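Local coordinates for protein light Chain (Clostridium botulinum, PDB 6BVD) that is the zinc metalloprotease domain of the mosaic botulinum neurotoxin type HA, which probably cleaves a neuronal SNARE protein, at residues Tyr255-Glu266 with Arg365-Phe373; Phe267-Arg275 with Ile348-Leu356. All coordinates share one frame; numbering follows the deposited sequence.

Interaction 1: Tyr255-Glu266 with Arg365-Phe373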
# COMPACT_ATOMS: atom_id res chain seq x y z
N TYR A 255 -9.16 23.66 26.53
CA TYR A 255 -8.83 23.20 25.18
C TYR A 255 -9.90 23.55 24.16
O TYR A 255 -9.65 23.46 22.94
CB TYR A 255 -8.60 21.67 25.16
CG TYR A 255 -9.86 20.81 25.08
CD1 TYR A 255 -10.46 20.52 23.85
CD2 TYR A 255 -10.40 20.20 26.22
CE1 TYR A 255 -11.58 19.71 23.75
CE2 TYR A 255 -11.54 19.37 26.12
CZ TYR A 255 -12.11 19.13 24.88
OH TYR A 255 -13.25 18.34 24.76
N MET A 256 -11.09 23.88 24.64
CA MET A 256 -12.27 24.12 23.80
C MET A 256 -12.37 25.55 23.25
O MET A 256 -11.97 26.52 23.93
CB MET A 256 -13.56 23.83 24.57
CG MET A 256 -13.84 22.38 24.91
SD MET A 256 -15.27 22.29 26.01
CE MET A 256 -15.45 20.51 26.22
N LYS A 257 -12.92 25.66 22.05
CA LYS A 257 -13.36 26.94 21.50
C LYS A 257 -14.85 26.85 21.12
O LYS A 257 -15.20 26.23 20.11
CB LYS A 257 -12.50 27.34 20.30
CG LYS A 257 -12.75 28.78 19.88
CD LYS A 257 -12.38 29.07 18.45
CE LYS A 257 -12.74 30.51 18.10
NZ LYS A 257 -12.19 30.91 16.77
N VAL A 258 -15.72 27.42 21.95
CA VAL A 258 -17.17 27.29 21.76
C VAL A 258 -17.78 28.60 21.24
O VAL A 258 -17.50 29.65 21.78
CB VAL A 258 -17.89 26.90 23.07
CG1 VAL A 258 -19.30 26.42 22.77
CG2 VAL A 258 -17.15 25.80 23.79
N THR A 259 -18.62 28.54 20.21
CA THR A 259 -19.22 29.77 19.65
C THR A 259 -20.75 29.72 19.66
O THR A 259 -21.41 30.70 19.95
CB THR A 259 -18.73 30.08 18.22
OG1 THR A 259 -18.88 28.93 17.38
CG2 THR A 259 -17.26 30.51 18.25
N LYS A 260 -21.30 28.58 19.26
CA LYS A 260 -22.75 28.40 19.20
C LYS A 260 -23.13 26.98 19.67
O LYS A 260 -22.26 26.13 19.85
CB LYS A 260 -23.23 28.63 17.76
CG LYS A 260 -22.60 27.61 16.80
CD LYS A 260 -22.87 27.90 15.33
CE LYS A 260 -21.96 27.04 14.46
NZ LYS A 260 -22.51 26.84 13.09
N PRO A 261 -24.44 26.74 19.90
CA PRO A 261 -24.79 25.32 20.11
C PRO A 261 -24.54 24.47 18.86
O PRO A 261 -24.61 24.96 17.71
CB PRO A 261 -26.28 25.36 20.46
CG PRO A 261 -26.70 26.86 20.30
CD PRO A 261 -25.48 27.66 20.39
N ILE A 262 -24.24 23.21 19.11
CA ILE A 262 -23.79 22.24 18.10
C ILE A 262 -24.66 20.98 18.18
O ILE A 262 -24.91 20.49 19.28
CB ILE A 262 -22.28 21.86 18.34
CG1 ILE A 262 -21.35 23.06 18.11
CG2 ILE A 262 -21.83 20.70 17.44
CD1 ILE A 262 -21.43 23.64 16.71
N THR A 263 -25.10 20.41 17.05
CA THR A 263 -25.91 19.19 17.11
C THR A 263 -25.23 18.09 17.95
O THR A 263 -24.01 17.92 17.87
CB THR A 263 -26.22 18.60 15.68
OG1 THR A 263 -26.95 17.38 15.84
CG2 THR A 263 -24.96 18.30 14.91
N SER A 264 -26.03 17.37 18.75
CA SER A 264 -25.53 16.27 19.58
C SER A 264 -24.79 15.21 18.76
O SER A 264 -24.00 14.46 19.32
CB SER A 264 -26.67 15.57 20.32
OG SER A 264 -27.13 16.35 21.41
N ALA A 265 -25.09 15.16 17.46
CA ALA A 265 -24.47 14.16 16.57
C ALA A 265 -22.95 14.34 16.43
O ALA A 265 -22.23 13.36 16.20
CB ALA A 265 -25.13 14.18 15.15
N GLU A 266 -22.45 15.57 16.55
CA GLU A 266 -21.00 15.76 16.42
C GLU A 266 -20.31 15.13 17.61
O GLU A 266 -19.22 14.56 17.47
CB GLU A 266 -20.59 17.22 16.32
CG GLU A 266 -21.24 17.96 15.15
CD GLU A 266 -20.75 17.55 13.78
OE1 GLU A 266 -19.85 16.67 13.64
OE2 GLU A 266 -21.29 18.13 12.81
N ARG A 365 -7.41 15.21 18.10
CA ARG A 365 -7.77 16.30 18.99
C ARG A 365 -8.43 15.80 20.26
O ARG A 365 -9.01 14.72 20.32
CB ARG A 365 -8.72 17.27 18.24
CG ARG A 365 -9.93 16.54 17.75
CD ARG A 365 -10.90 17.42 16.92
NE ARG A 365 -11.86 16.60 16.18
CZ ARG A 365 -12.90 17.08 15.48
NH1 ARG A 365 -13.12 18.40 15.43
NH2 ARG A 365 -13.72 16.26 14.82
N LEU A 366 -8.41 16.64 21.29
CA LEU A 366 -8.95 16.27 22.59
C LEU A 366 -10.45 16.06 22.62
O LEU A 366 -10.95 15.35 23.50
CB LEU A 366 -8.56 17.35 23.62
CG LEU A 366 -7.12 17.19 24.11
CD1 LEU A 366 -6.70 18.31 25.06
CD2 LEU A 366 -6.95 15.84 24.79
N GLY A 367 -11.16 16.67 21.68
CA GLY A 367 -12.61 16.53 21.59
C GLY A 367 -13.11 17.35 20.41
O GLY A 367 -12.34 18.13 19.83
N TYR A 368 -14.39 17.21 20.07
CA TYR A 368 -14.94 17.94 18.93
C TYR A 368 -14.78 19.46 19.02
O TYR A 368 -14.55 20.13 18.01
CB TYR A 368 -16.43 17.62 18.76
CG TYR A 368 -16.98 18.29 17.52
CD1 TYR A 368 -16.77 17.72 16.26
CD2 TYR A 368 -17.66 19.50 17.60
CE1 TYR A 368 -17.25 18.34 15.12
CE2 TYR A 368 -18.12 20.14 16.47
CZ TYR A 368 -17.91 19.54 15.22
OH TYR A 368 -18.38 20.15 14.08
N LEU A 369 -14.88 20.01 20.23
CA LEU A 369 -14.83 21.45 20.42
C LEU A 369 -13.42 22.00 20.51
O LEU A 369 -13.24 23.19 20.84
CB LEU A 369 -15.59 21.84 21.69
CG LEU A 369 -17.11 21.64 21.59
CD1 LEU A 369 -17.81 21.84 22.94
CD2 LEU A 369 -17.73 22.54 20.49
N ALA A 370 -12.42 21.16 20.23
CA ALA A 370 -11.03 21.60 20.29
C ALA A 370 -10.75 22.68 19.24
O ALA A 370 -11.37 22.69 18.16
CB ALA A 370 -10.06 20.41 20.09
N GLU A 371 -9.80 23.57 19.55
CA GLU A 371 -9.48 24.65 18.64
C GLU A 371 -8.79 24.08 17.41
O GLU A 371 -7.96 23.17 17.50
CB GLU A 371 -8.58 25.69 19.34
CG GLU A 371 -8.39 26.99 18.54
CD GLU A 371 -7.56 28.05 19.30
OE1 GLU A 371 -7.25 27.84 20.49
OE2 GLU A 371 -7.26 29.11 18.70
N ASN A 372 -9.15 24.61 16.24
CA ASN A 372 -8.48 24.28 14.99
C ASN A 372 -7.39 25.29 14.71
O ASN A 372 -7.58 26.48 14.98
CB ASN A 372 -9.47 24.24 13.81
CG ASN A 372 -10.53 23.18 13.97
OD1 ASN A 372 -10.25 22.08 14.45
ND2 ASN A 372 -11.76 23.50 13.60
N PHE A 373 -6.24 24.83 14.22
CA PHE A 373 -5.15 25.74 13.86
C PHE A 373 -4.73 25.62 12.40
O PHE A 373 -4.78 24.54 11.80
CB PHE A 373 -3.92 25.51 14.76
CG PHE A 373 -4.17 25.79 16.22
CD1 PHE A 373 -3.93 27.04 16.75
CD2 PHE A 373 -4.68 24.80 17.05
CE1 PHE A 373 -4.16 27.30 18.10
CE2 PHE A 373 -4.92 25.04 18.39
CZ PHE A 373 -4.66 26.31 18.92
O HOH W 1 -15.41 18.56 22.63
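Met256 and Ala370 form a single backbone bridge with their CA atoms 4.5 Å apart, made by a bond of 2.8 Å from Lys257 N to Leu369 O and a weak one from Glu371 N to Tyr255 O. Met256 CA adds a CA-H...O contact to Leu369 O. Tyr255 lies flat between two side chains: Leu366 CB sits over one face, 3.8 Å from the ring centroid, while CG of the adjacent Met256 covers the opposite face. Its CG stands between the backbone N and the carbonyl carbon (chi1 82°), which lays the ring across the Gly367-Ala370 turn, with Ala370 CA at its edge. From there Tyr255 OH is hydrogen-bonded, at 3.0 Å, to a water that accepts from Leu369 N, tying the ring to the type I turn. Leu369 CB packs on Met256 CG at 3.7 Å, and its CD1 branch reaches Val258 CG2. At the other end of the contact, the zinc ligand Glu266 lays its CB over the centre of the Tyr368 ring, 3.6 Å from the centroid. The Glu266 chain then bends at chi2 (-70°), leaving the carboxylate and ring planes 17° apart, with Glu266 OE1 3.4 Å from Tyr368 CE1. Ile262 CG2 meets the same ring obliquely at CE2. Thus the loop between helix 353-360 and strand 373-377 packs against the chain leading through strand 262-263, which pairs antiparallel with strand 246-247, into helix 264-270, whose Glu266 shares the zinc with His228 and His232 of helix 222-237.

Interaction 2: Phe267-Arg275 with Ile348-Leu356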
# COMPACT_ATOMS: atom_id res chain seq x y z
N PHE A 267 -20.92 15.23 18.79
CA PHE A 267 -20.25 14.65 19.97
C PHE A 267 -20.34 13.12 19.94
O PHE A 267 -19.41 12.43 20.38
CB PHE A 267 -20.85 15.21 21.25
CG PHE A 267 -20.75 16.72 21.34
CD1 PHE A 267 -19.56 17.33 21.74
CD2 PHE A 267 -21.81 17.52 20.94
CE1 PHE A 267 -19.46 18.71 21.82
CE2 PHE A 267 -21.72 18.91 21.00
CZ PHE A 267 -20.54 19.51 21.43
N LEU A 268 -21.45 12.59 19.42
CA LEU A 268 -21.58 11.13 19.32
C LEU A 268 -20.63 10.61 18.25
O LEU A 268 -20.13 9.48 18.33
CB LEU A 268 -23.02 10.71 19.00
CG LEU A 268 -24.09 11.07 20.03
CD1 LEU A 268 -25.49 10.74 19.47
CD2 LEU A 268 -23.86 10.40 21.39
N THR A 269 -20.37 11.44 17.24
CA THR A 269 -19.49 11.01 16.18
C THR A 269 -18.03 11.01 16.68
O THR A 269 -17.25 10.08 16.41
CB THR A 269 -19.64 11.88 14.95
OG1 THR A 269 -20.95 11.65 14.38
CG2 THR A 269 -18.57 11.52 13.90
N PHE A 270 -17.66 12.03 17.45
CA PHE A 270 -16.33 12.02 18.04
C PHE A 270 -16.18 10.85 19.00
O PHE A 270 -15.21 10.11 18.93
CB PHE A 270 -16.00 13.33 18.78
CG PHE A 270 -14.57 13.37 19.26
CD1 PHE A 270 -13.56 13.81 18.41
CD2 PHE A 270 -14.21 12.84 20.49
CE1 PHE A 270 -12.22 13.80 18.81
CE2 PHE A 270 -12.86 12.82 20.91
CZ PHE A 270 -11.88 13.31 20.06
N GLY A 271 -17.15 10.64 19.89
CA GLY A 271 -17.10 9.51 20.80
C GLY A 271 -16.26 9.82 22.05
O GLY A 271 -16.13 10.99 22.44
N GLY A 272 -15.72 8.77 22.67
CA GLY A 272 -14.88 8.89 23.86
C GLY A 272 -15.61 9.68 24.94
O GLY A 272 -16.79 9.47 25.18
N ARG A 273 -14.91 10.65 25.53
CA ARG A 273 -15.50 11.46 26.59
C ARG A 273 -16.56 12.44 26.06
O ARG A 273 -17.39 12.93 26.84
CB ARG A 273 -14.42 12.22 27.36
CG ARG A 273 -13.68 11.34 28.35
CD ARG A 273 -13.27 12.12 29.60
NE ARG A 273 -12.50 11.30 30.54
CZ ARG A 273 -13.04 10.42 31.38
NH1 ARG A 273 -14.34 10.15 31.35
NH2 ARG A 273 -12.25 9.74 32.21
N ASP A 274 -16.53 12.77 24.77
CA ASP A 274 -17.56 13.68 24.23
C ASP A 274 -18.99 13.13 24.36
O ASP A 274 -19.96 13.92 24.37
CB ASP A 274 -17.27 14.02 22.78
CG ASP A 274 -16.35 15.22 22.63
OD1 ASP A 274 -15.54 15.49 23.56
OD2 ASP A 274 -16.37 15.82 21.54
N ARG A 275 -19.14 11.81 24.45
CA ARG A 275 -20.47 11.22 24.64
C ARG A 275 -21.15 11.78 25.90
O ARG A 275 -22.37 11.99 25.93
CB ARG A 275 -20.38 9.70 24.75
CG ARG A 275 -20.19 8.98 23.44
CD ARG A 275 -20.64 7.51 23.59
NE ARG A 275 -20.38 6.66 22.42
CZ ARG A 275 -19.42 5.74 22.36
NH1 ARG A 275 -18.61 5.54 23.42
NH2 ARG A 275 -19.26 4.99 21.27
N ILE A 348 -24.16 0.84 15.45
CA ILE A 348 -24.13 2.02 14.64
C ILE A 348 -23.30 3.09 15.32
O ILE A 348 -22.55 3.75 14.69
CB ILE A 348 -25.55 2.55 14.39
CG1 ILE A 348 -26.35 1.56 13.57
CG2 ILE A 348 -25.51 3.89 13.71
CD1 ILE A 348 -27.81 1.88 13.47
N TYR A 349 -23.42 3.22 16.62
CA TYR A 349 -22.72 4.25 17.35
C TYR A 349 -21.38 3.83 17.89
O TYR A 349 -20.79 4.55 18.61
CB TYR A 349 -23.61 4.93 18.39
CG TYR A 349 -24.59 5.79 17.68
CD1 TYR A 349 -24.25 7.07 17.27
CD2 TYR A 349 -25.82 5.29 17.33
CE1 TYR A 349 -25.13 7.84 16.57
CE2 TYR A 349 -26.71 6.06 16.63
CZ TYR A 349 -26.35 7.33 16.26
OH TYR A 349 -27.25 8.08 15.56
N SER A 350 -20.98 2.61 17.59
CA SER A 350 -19.64 2.15 17.87
C SER A 350 -18.55 2.81 17.03
O SER A 350 -17.43 2.86 17.41
CB SER A 350 -19.55 0.64 17.81
OG SER A 350 -19.49 0.20 16.50
N PHE A 351 -18.90 3.26 15.85
CA PHE A 351 -17.95 3.90 14.97
C PHE A 351 -17.70 5.37 15.37
O PHE A 351 -18.57 6.19 15.18
CB PHE A 351 -18.45 3.83 13.54
CG PHE A 351 -18.65 2.42 13.06
CD1 PHE A 351 -17.58 1.70 12.59
CD2 PHE A 351 -19.91 1.82 13.10
CE1 PHE A 351 -17.75 0.37 12.13
CE2 PHE A 351 -20.10 0.53 12.64
CZ PHE A 351 -19.01 -0.21 12.16
N THR A 352 -16.52 5.66 15.93
CA THR A 352 -16.25 7.02 16.43
C THR A 352 -14.85 7.43 16.02
O THR A 352 -14.00 6.57 15.81
CB THR A 352 -16.38 7.11 17.97
OG1 THR A 352 -15.36 6.29 18.60
CG2 THR A 352 -17.74 6.64 18.42
N GLU A 353 -14.61 8.74 15.94
CA GLU A 353 -13.29 9.26 15.63
C GLU A 353 -12.27 8.84 16.71
O GLU A 353 -11.14 8.45 16.41
CB GLU A 353 -13.34 10.78 15.50
CG GLU A 353 -11.97 11.46 15.26
CD GLU A 353 -12.07 12.97 15.15
OE1 GLU A 353 -13.15 13.46 14.73
OE2 GLU A 353 -11.07 13.69 15.49
N PHE A 354 -12.70 8.92 17.96
CA PHE A 354 -11.85 8.55 19.10
C PHE A 354 -11.37 7.09 19.00
O PHE A 354 -10.18 6.80 19.18
CB PHE A 354 -12.63 8.75 20.41
CG PHE A 354 -11.80 8.42 21.65
CD1 PHE A 354 -10.86 9.33 22.13
CD2 PHE A 354 -11.95 7.20 22.30
CE1 PHE A 354 -10.08 9.03 23.28
CE2 PHE A 354 -11.17 6.89 23.43
CZ PHE A 354 -10.24 7.82 23.93
N ASN A 355 -12.29 6.16 18.74
CA ASN A 355 -11.94 4.75 18.69
C ASN A 355 -11.11 4.40 17.46
O ASN A 355 -10.19 3.58 17.55
CB ASN A 355 -13.20 3.86 18.73
CG ASN A 355 -12.85 2.37 18.88
OD1 ASN A 355 -12.32 1.95 19.93
ND2 ASN A 355 -13.12 1.58 17.85
N LEU A 356 -11.46 4.98 16.31
CA LEU A 356 -10.71 4.70 15.08
C LEU A 356 -9.29 5.30 15.19
O LEU A 356 -8.33 4.73 14.70
CB LEU A 356 -11.46 5.25 13.84
CG LEU A 356 -12.79 4.53 13.57
CD1 LEU A 356 -13.60 5.27 12.46
CD2 LEU A 356 -12.61 3.13 13.11
O HOH W 2 -21.21 7.28 19.58
O HOH W 3 -15.62 5.84 21.41
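Phe270 and Glu353 meet with ring and carboxylate planes 64° apart, the carboxylate lying obliquely beside the CD1 and CE1 atoms of the ring, with Glu353 OE2 3.5 Å from Phe270 CE1. The Glu353 chain is extended, with CG opposite its backbone N (chi1 176°), and carries the acid past the phenyl to Arg365, its salt-bridge partner, and to Thr364, which hydrogen-bonds OE2. On its other flank, Phe270 CE2 touches Phe354 CB at 4.1 Å. The Phe354 ring swings over Gly272, whose CA lies over one ring face, 4.1 Å from the centroid. Gly271 and Gly272, both with positive phi, bring bare backbone against Thr352 and Phe354. Arg275 presents the edge of its guanidinium to Tyr349: its NH2 donates to Tyr349 O at 3.1 Å, with the oxygen close to the guanidinium plane but the donor tilted 23° from the carbonyl plane. A water accepts from Arg275 NE and donates to Leu268 O and Tyr349 O, giving the latter carbonyl two donors. The Thr352 side chain crosses that of Arg275 at about a right angle, its CG2 touching NH2, and Leu268 CD1 reaches the Tyr349 ring obliquely. Between these groups the backbones join: Glu353 N donates to Thr269 O (3.0 Å) and Phe354 N to Phe270 O (2.9 Å). Thr352 is the N-cap of helix 353-360, its OG1 accepting from Asn355 N. Carbonyls at the C-terminal end of helix 264-270 thus accept from amides at the start of helix 353-360, in the second shell of this zinc-protease site, where Thr269 packs on His228 and His232 and Glu353 OE1 makes a weak hydrogen bond to His228 ND1.

The centres of interactions 1 and 2 lie about 14 Å apart on the same side of the chain's centre. They share helix 264-270: its first turn, with zinc ligand Glu266, belongs to interaction 1, and its remainder to interaction 2. Along the chain the order is 255-266, 267-275, 348-356, 365-373, so the pairing of the inner two segments falls within the span bracketed by the outer two. The contacts are also tied directly, through the Arg365-Glu353 pair, a probable hydrogen bond from Tyr368 N to Asp274 OD2, and packing of Phe270 on Arg365 and Gly367. Both pack against the helix carrying Glu266, consistent with helping to position it.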